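Local coordinates for protein Polyphosphate:AMP phosphotransferase (Meiothermus ruber H328, PDB 5O6M) that uses inorganic polyphosphate as phosphoryl donor to convert AMP to ADP and ADP to ATP, and also accepts other nucleoside mono- and diphosphates, at residues N230-W233 / Y234-W237; K172-Q175 / R176-Q180; S240-L243 / V244-E248. The protein carries 1 engineered substitution. One frame throughout, in Å; residues are numbered along the deposited sequence.

Interaction 1 of 3, residues N230-W233 / Y234-W237; sequences NKNW and YRNW. With PO4 (phosphate ion), chain B; PO4 (phosphate ion), chain C.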
# COMPACT_ATOMS: atom_id res chain seq x y z
N ASN D 230 32.51 -3.11 17.49
CA ASN D 230 33.14 -4.40 17.79
C ASN D 230 32.71 -4.93 19.15
O ASN D 230 32.67 -6.15 19.35
CB ASN D 230 34.66 -4.27 17.71
CG ASN D 230 35.20 -4.46 16.31
OD1 ASN D 230 34.43 -4.56 15.34
ND2 ASN D 230 36.51 -4.52 16.18
N LYS D 231 32.39 -4.05 20.09
CA LYS D 231 31.90 -4.44 21.41
C LYS D 231 30.40 -4.14 21.49
O LYS D 231 30.00 -2.98 21.45
CB LYS D 231 32.65 -3.74 22.55
CG LYS D 231 34.16 -3.91 22.55
CD LYS D 231 34.75 -3.07 23.68
CE LYS D 231 36.27 -3.00 23.65
NZ LYS D 231 36.79 -1.99 24.62
N ASN D 232 29.60 -5.20 21.60
CA ASN D 232 28.15 -5.04 21.63
C ASN D 232 27.70 -4.13 22.77
O ASN D 232 26.83 -3.27 22.58
CB ASN D 232 27.48 -6.40 21.76
CG ASN D 232 27.60 -7.22 20.50
OD1 ASN D 232 28.17 -6.77 19.51
ND2 ASN D 232 27.08 -8.44 20.54
N TRP D 233 28.27 -4.30 23.96
CA TRP D 233 27.83 -3.49 25.09
C TRP D 233 28.04 -2.01 24.82
O TRP D 233 27.23 -1.17 25.22
CB TRP D 233 28.56 -3.92 26.38
CG TRP D 233 30.06 -3.76 26.35
CD1 TRP D 233 30.98 -4.70 26.00
CD2 TRP D 233 30.81 -2.59 26.72
NE1 TRP D 233 32.25 -4.19 26.11
CE2 TRP D 233 32.17 -2.90 26.55
CE3 TRP D 233 30.45 -1.31 27.17
CZ2 TRP D 233 33.18 -1.98 26.82
CZ3 TRP D 233 31.46 -0.40 27.43
CH2 TRP D 233 32.81 -0.73 27.26
N TYR D 234 29.13 -1.66 24.13
CA TYR D 234 29.38 -0.25 23.83
C TYR D 234 28.48 0.23 22.71
O TYR D 234 27.88 1.31 22.80
CB TYR D 234 30.85 -0.04 23.47
CG TYR D 234 31.23 1.42 23.36
CD1 TYR D 234 31.33 2.21 24.50
CD2 TYR D 234 31.48 2.01 22.13
CE1 TYR D 234 31.67 3.55 24.42
CE2 TYR D 234 31.82 3.35 22.04
CZ TYR D 234 31.92 4.11 23.19
OH TYR D 234 32.26 5.43 23.11
N ARG D 235 28.37 -0.56 21.64
CA ARG D 235 27.45 -0.23 20.55
C ARG D 235 26.05 0.04 21.10
O ARG D 235 25.46 1.09 20.82
CB ARG D 235 27.43 -1.38 19.54
CG ARG D 235 26.40 -1.24 18.43
CD ARG D 235 26.12 -2.60 17.80
NE ARG D 235 25.26 -3.42 18.66
CZ ARG D 235 25.22 -4.74 18.63
NH1 ARG D 235 26.02 -5.41 17.81
NH2 ARG D 235 24.40 -5.40 19.44
N ASN D 236 25.52 -0.90 21.88
CA ASN D 236 24.18 -0.74 22.44
C ASN D 236 24.09 0.49 23.34
O ASN D 236 23.10 1.23 23.30
CB ASN D 236 23.78 -2.00 23.20
CG ASN D 236 23.74 -3.23 22.31
OD1 ASN D 236 23.58 -3.12 21.09
ND2 ASN D 236 23.89 -4.40 22.91
N TRP D 237 25.11 0.72 24.18
CA TRP D 237 25.07 1.88 25.07
C TRP D 237 25.12 3.18 24.28
O TRP D 237 24.35 4.11 24.55
CB TRP D 237 26.21 1.84 26.08
CG TRP D 237 26.28 3.11 26.89
CD1 TRP D 237 25.55 3.41 28.00
CD2 TRP D 237 27.07 4.27 26.60
NE1 TRP D 237 25.85 4.68 28.44
CE2 TRP D 237 26.78 5.23 27.60
CE3 TRP D 237 27.99 4.60 25.60
CZ2 TRP D 237 27.39 6.49 27.62
CZ3 TRP D 237 28.59 5.85 25.63
CH2 TRP D 237 28.29 6.77 26.64
P PO4 B . 29.72 -8.25 23.99
O1 PO4 B . 30.80 -8.59 25.00
O2 PO4 B . 29.24 -6.84 24.23
O3 PO4 B . 28.57 -9.21 24.14
O4 PO4 B . 30.30 -8.34 22.60
P PO4 C . 24.58 -9.23 19.10
O1 PO4 C . 25.55 -10.35 19.43
O2 PO4 C . 24.50 -8.27 20.26
O3 PO4 C . 23.21 -9.81 18.85
O4 PO4 C . 25.06 -8.50 17.87
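R235 reaches back along the first turn of helix 232-249 and lies alongside N232, the two side chains pointing the same way. Its CB packs against the carbonyl oxygens of K231 and N232. CG then stands anti to the backbone N (chi1 174°), and a bend at chi3 turns the chain so that the guanidinium comes to face N232 CB, which sits over one face toward the rim. At the tip, R235 NE and NH2 grip N236 side-on, both giving hydrogen bonds to the single atom OD1, with R235 NE to N236 OD1 at 3.0 Å; the oxygen lies in the guanidinium plane. R235 NH2 also bonds O2 of the chain C phosphate at 3.0 Å, and R235 NH1 bonds O4 of the same ion at 3.2 Å. An alanine here is likely to leave that phosphate without two of its donors and N236 OD1 without either of these two bonds.

The chain B phosphate sits at the N-terminus of the helix, where W233 N donates to its O2 at 2.7 Å and N232 N adds a weak bond to O4. K231, the N-cap residue, takes R235 N on its carbonyl oxygen O at 2.9 Å. On another side of the turn, the six-membered ring of W233 carries Y234 CB over its face, 4.0 Å from the centroid, and the edge of the Y234 ring leans toward the W233 ring in an offset edge-to-face pair with the planes at 79°. Y234 OH bonds beyond the turn to Y4 and A24.

Both ions probably come from the crystallisation liquor, yet the backbone N-H groups of the first helical turn, together with the R235 guanidinium, are chemistry suited to anions, consistent with a surface that could meet polyphosphate.

Interaction 2 of 3, residues K172-Q175 / R176-Q180; sequences KDEQ and RQRLQ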
# COMPACT_ATOMS: atom_id res chain seq x y z
N LYS D 172 37.34 -5.84 9.82
CA LYS D 172 37.29 -6.99 8.93
C LYS D 172 37.48 -8.29 9.69
O LYS D 172 36.81 -9.29 9.40
CB LYS D 172 38.36 -6.86 7.84
CG LYS D 172 38.28 -7.95 6.79
CD LYS D 172 39.30 -7.76 5.68
CE LYS D 172 39.20 -8.88 4.66
NZ LYS D 172 39.99 -8.60 3.42
N ASP D 173 38.38 -8.30 10.67
CA ASP D 173 38.60 -9.51 11.46
C ASP D 173 37.42 -9.77 12.40
O ASP D 173 37.07 -10.93 12.64
CB ASP D 173 39.90 -9.39 12.25
CG ASP D 173 39.97 -10.37 13.41
OD1 ASP D 173 40.07 -11.59 13.16
OD2 ASP D 173 39.93 -9.91 14.58
N GLU D 174 36.80 -8.71 12.93
CA GLU D 174 35.63 -8.90 13.77
C GLU D 174 34.49 -9.55 13.00
O GLU D 174 33.81 -10.44 13.51
CB GLU D 174 35.18 -7.58 14.38
CG GLU D 174 33.91 -7.72 15.20
CD GLU D 174 34.09 -8.61 16.41
OE1 GLU D 174 35.24 -8.73 16.90
OE2 GLU D 174 33.10 -9.21 16.87
N GLN D 175 34.26 -9.11 11.76
CA GLN D 175 33.22 -9.74 10.95
C GLN D 175 33.49 -11.22 10.78
O GLN D 175 32.55 -12.04 10.76
CB GLN D 175 33.11 -9.06 9.59
CG GLN D 175 32.06 -9.70 8.70
CD GLN D 175 32.06 -9.17 7.28
OE1 GLN D 175 33.11 -9.02 6.66
NE2 GLN D 175 30.87 -8.88 6.76
N ARG D 176 34.76 -11.60 10.64
CA ARG D 176 35.10 -13.00 10.45
C ARG D 176 34.60 -13.85 11.61
O ARG D 176 34.07 -14.95 11.40
CB ARG D 176 36.61 -13.16 10.28
CG ARG D 176 37.03 -14.36 9.44
CD ARG D 176 37.96 -15.30 10.20
NE ARG D 176 38.71 -14.63 11.25
CZ ARG D 176 38.57 -14.88 12.55
NH1 ARG D 176 37.70 -15.80 12.96
NH2 ARG D 176 39.29 -14.21 13.44
N GLN D 177 34.76 -13.36 12.84
CA GLN D 177 34.30 -14.13 14.00
C GLN D 177 32.79 -14.25 14.02
O GLN D 177 32.25 -15.35 14.21
CB GLN D 177 34.80 -13.49 15.29
CG GLN D 177 36.29 -13.23 15.34
CD GLN D 177 36.72 -12.60 16.65
OE1 GLN D 177 37.46 -11.61 16.68
NE2 GLN D 177 36.26 -13.17 17.76
N ARG D 178 32.08 -13.14 13.82
CA ARG D 178 30.62 -13.18 13.88
C ARG D 178 30.05 -14.08 12.78
O ARG D 178 29.11 -14.84 13.03
CB ARG D 178 30.05 -11.76 13.79
CG ARG D 178 30.61 -10.86 14.88
CD ARG D 178 29.86 -9.54 15.02
NE ARG D 178 30.36 -8.80 16.17
CZ ARG D 178 29.88 -7.62 16.57
NH1 ARG D 178 28.88 -7.05 15.92
NH2 ARG D 178 30.40 -7.03 17.64
N LEU D 179 30.63 -14.03 11.58
CA LEU D 179 30.19 -14.95 10.53
C LEU D 179 30.48 -16.39 10.92
O LEU D 179 29.63 -17.27 10.76
CB LEU D 179 30.85 -14.59 9.20
CG LEU D 179 30.30 -13.39 8.44
CD1 LEU D 179 31.21 -13.01 7.28
CD2 LEU D 179 28.89 -13.67 7.93
N GLN D 180 31.69 -16.66 11.44
CA GLN D 180 32.02 -17.99 11.94
C GLN D 180 31.07 -18.41 13.06
O GLN D 180 30.43 -19.46 12.99
CB GLN D 180 33.47 -18.04 12.41
CG GLN D 180 34.01 -19.45 12.64
CD GLN D 180 34.08 -20.28 11.37
OE1 GLN D 180 35.02 -20.14 10.58
NE2 GLN D 180 33.10 -21.14 11.17
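The first two turns of helix 172-183, which follows strand 161-169 of the parallel sheet, carry two salt bridges with different spacings. D173 and R176 are three residues apart: D173 OD1 meets R176 NH2 at 2.7 Å, nearly along the C-O axis, and OD1 stands tilted 27° out of the R176 guanidinium plane. R176 bends at both chi2 and chi3 to curl back over its own turn, with D173 O over one face of the guanidinium.

E174 and R178 are four apart, the spacing at which an α-helix brings side chains onto one flank. E174 bends at chi2 (64°), swinging its carboxylate along the helix, and OE2 uses its anti lone pair to take R178 NE at 2.9 Å; the two planes stand 84° apart. R178 is extended from CG to NE, long enough for NH2 to bond A229 O as well, tying this P-loop-type NTPase fold's helix to the loop after strand 224-228.

Q175 lies side by side with L179, its CG 3.7 Å from L179 CD1. This buried face suits a residue with an aliphatic stem and a polar end: the amide bonds D66 O and R200 NH1. R176 and Q180, one turn apart, pack on I266 of the second subunit.

Interaction 3 of 3, residues S240-L243 / V244-E248; sequences SHIL and VETLE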
# COMPACT_ATOMS: atom_id res chain seq x y z
N SER D 240 22.00 3.92 22.33
CA SER D 240 20.96 4.30 23.28
C SER D 240 21.13 5.73 23.75
O SER D 240 20.16 6.50 23.81
CB SER D 240 20.97 3.34 24.47
OG SER D 240 20.73 2.01 24.04
N HIS D 241 22.36 6.13 24.09
CA HIS D 241 22.58 7.49 24.58
C HIS D 241 22.21 8.52 23.53
O HIS D 241 21.47 9.47 23.81
CB HIS D 241 24.04 7.68 25.01
CG HIS D 241 24.36 9.09 25.39
ND1 HIS D 241 23.98 9.64 26.60
CD2 HIS D 241 25.01 10.07 24.72
CE1 HIS D 241 24.39 10.89 26.65
NE2 HIS D 241 25.02 11.18 25.52
N ILE D 242 22.70 8.35 22.31
CA ILE D 242 22.40 9.31 21.25
C ILE D 242 20.90 9.40 21.02
O ILE D 242 20.34 10.49 20.92
CB ILE D 242 23.16 8.93 19.97
CG1 ILE D 242 24.67 9.09 20.20
CG2 ILE D 242 22.68 9.75 18.78
CD1 ILE D 242 25.55 8.39 19.18
N LEU D 243 20.22 8.25 20.98
CA LEU D 243 18.78 8.25 20.73
C LEU D 243 18.01 8.95 21.85
O LEU D 243 17.14 9.79 21.59
CB LEU D 243 18.27 6.82 20.55
CG LEU D 243 16.75 6.72 20.44
CD1 LEU D 243 16.23 7.57 19.30
CD2 LEU D 243 16.31 5.27 20.27
N VAL D 244 18.33 8.62 23.10
CA VAL D 244 17.56 9.17 24.22
C VAL D 244 17.69 10.69 24.27
O VAL D 244 16.69 11.41 24.40
CB VAL D 244 18.01 8.53 25.55
CG1 VAL D 244 17.55 9.38 26.72
CG2 VAL D 244 17.44 7.12 25.66
N GLU D 245 18.92 11.20 24.19
CA GLU D 245 19.12 12.65 24.28
C GLU D 245 18.37 13.37 23.17
O GLU D 245 17.67 14.36 23.42
CB GLU D 245 20.61 12.99 24.24
CG GLU D 245 20.89 14.48 24.16
CD GLU D 245 22.32 14.84 24.52
OE1 GLU D 245 22.93 14.11 25.33
OE2 GLU D 245 22.83 15.86 24.00
N THR D 246 18.51 12.89 21.93
CA THR D 246 17.74 13.46 20.82
C THR D 246 16.25 13.51 21.16
O THR D 246 15.57 14.51 20.90
CB THR D 246 17.98 12.65 19.55
OG1 THR D 246 19.39 12.60 19.28
CG2 THR D 246 17.27 13.29 18.37
N LEU D 247 15.72 12.42 21.72
CA LEU D 247 14.31 12.40 22.11
C LEU D 247 14.02 13.42 23.21
O LEU D 247 12.98 14.09 23.19
CB LEU D 247 13.89 10.99 22.53
CG LEU D 247 13.86 9.98 21.39
CD1 LEU D 247 13.53 8.58 21.89
CD2 LEU D 247 12.86 10.41 20.33
N GLU D 248 14.93 13.54 24.19
CA GLU D 248 14.76 14.55 25.23
C GLU D 248 14.70 15.95 24.63
O GLU D 248 13.92 16.80 25.09
CB GLU D 248 15.91 14.47 26.24
CG GLU D 248 16.00 13.17 27.01
CD GLU D 248 15.40 13.28 28.40
OE1 GLU D 248 14.51 14.14 28.61
OE2 GLU D 248 15.82 12.50 29.29
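H241 and E245 hold the flat groups of this turn; the two side chains run side by side, the imidazole and carboxylate planes 82° apart. The carboxylate approaches the ring obliquely, E245 OE1 standing 3.6 Å from H241 NE2, close enough that its charge would probably favour a positive imidazole, though the pair is too long to count as a hydrogen bond. Both side chains have CG anti to the backbone N, which sends them out along the same flank, where polar residues suit the more open side of the helix.

On the flank that faces the sheet, T246 hides its hydroxyl. OG1 turns back on its own helix, placed beside the backbone N (chi1 -55°), and donates to I242 O at 2.8 Å. The same oxygen receives T246 N at 3.2 Å, and the two donors come from opposite faces of the carbonyl plane. A threonine can thus satisfy its hydroxyl within the helix, and its side chain can still pack on T162 and L164.

On the buried side L243 and L247 touch through their CD1 methyls, 3.9 Å apart, and V244 CG2 packs on S240 O at 3.3 Å.

Helix 232-249 packs on two elements. L243, V244 and L247 lean on helix 29-53 at L43 and R42, where E248 adds a salt bridge to R42, whereas I242 and T246 rest on the sheet, against L164 of strand 161-169, with I242 also reaching Y225 and I227 of strand 224-228.

In the fold
Along the chain the order is interaction 2, interaction 1, interaction 3. Interaction 2 occupies helix 172-183, which follows strand 161-169; the other two share helix 232-249, which follows strand 224-228, the last strand of the parallel sheet. Interactions 1 and 2 have centres about 16 Å apart and meet through R178, whose guanidinium lies close to R235 and N232; R178, its side chain about 5 Å from a bound phosphate, joins R235 in gathering basic groups near the ions. The R235 side chain is also about 12 Å from the bound ATP. Interaction 3, about 29 Å between centres from interaction 2, lies farther along helix 232-249, which therefore joins an anion-binding start to a buried stretch packed on the sheet.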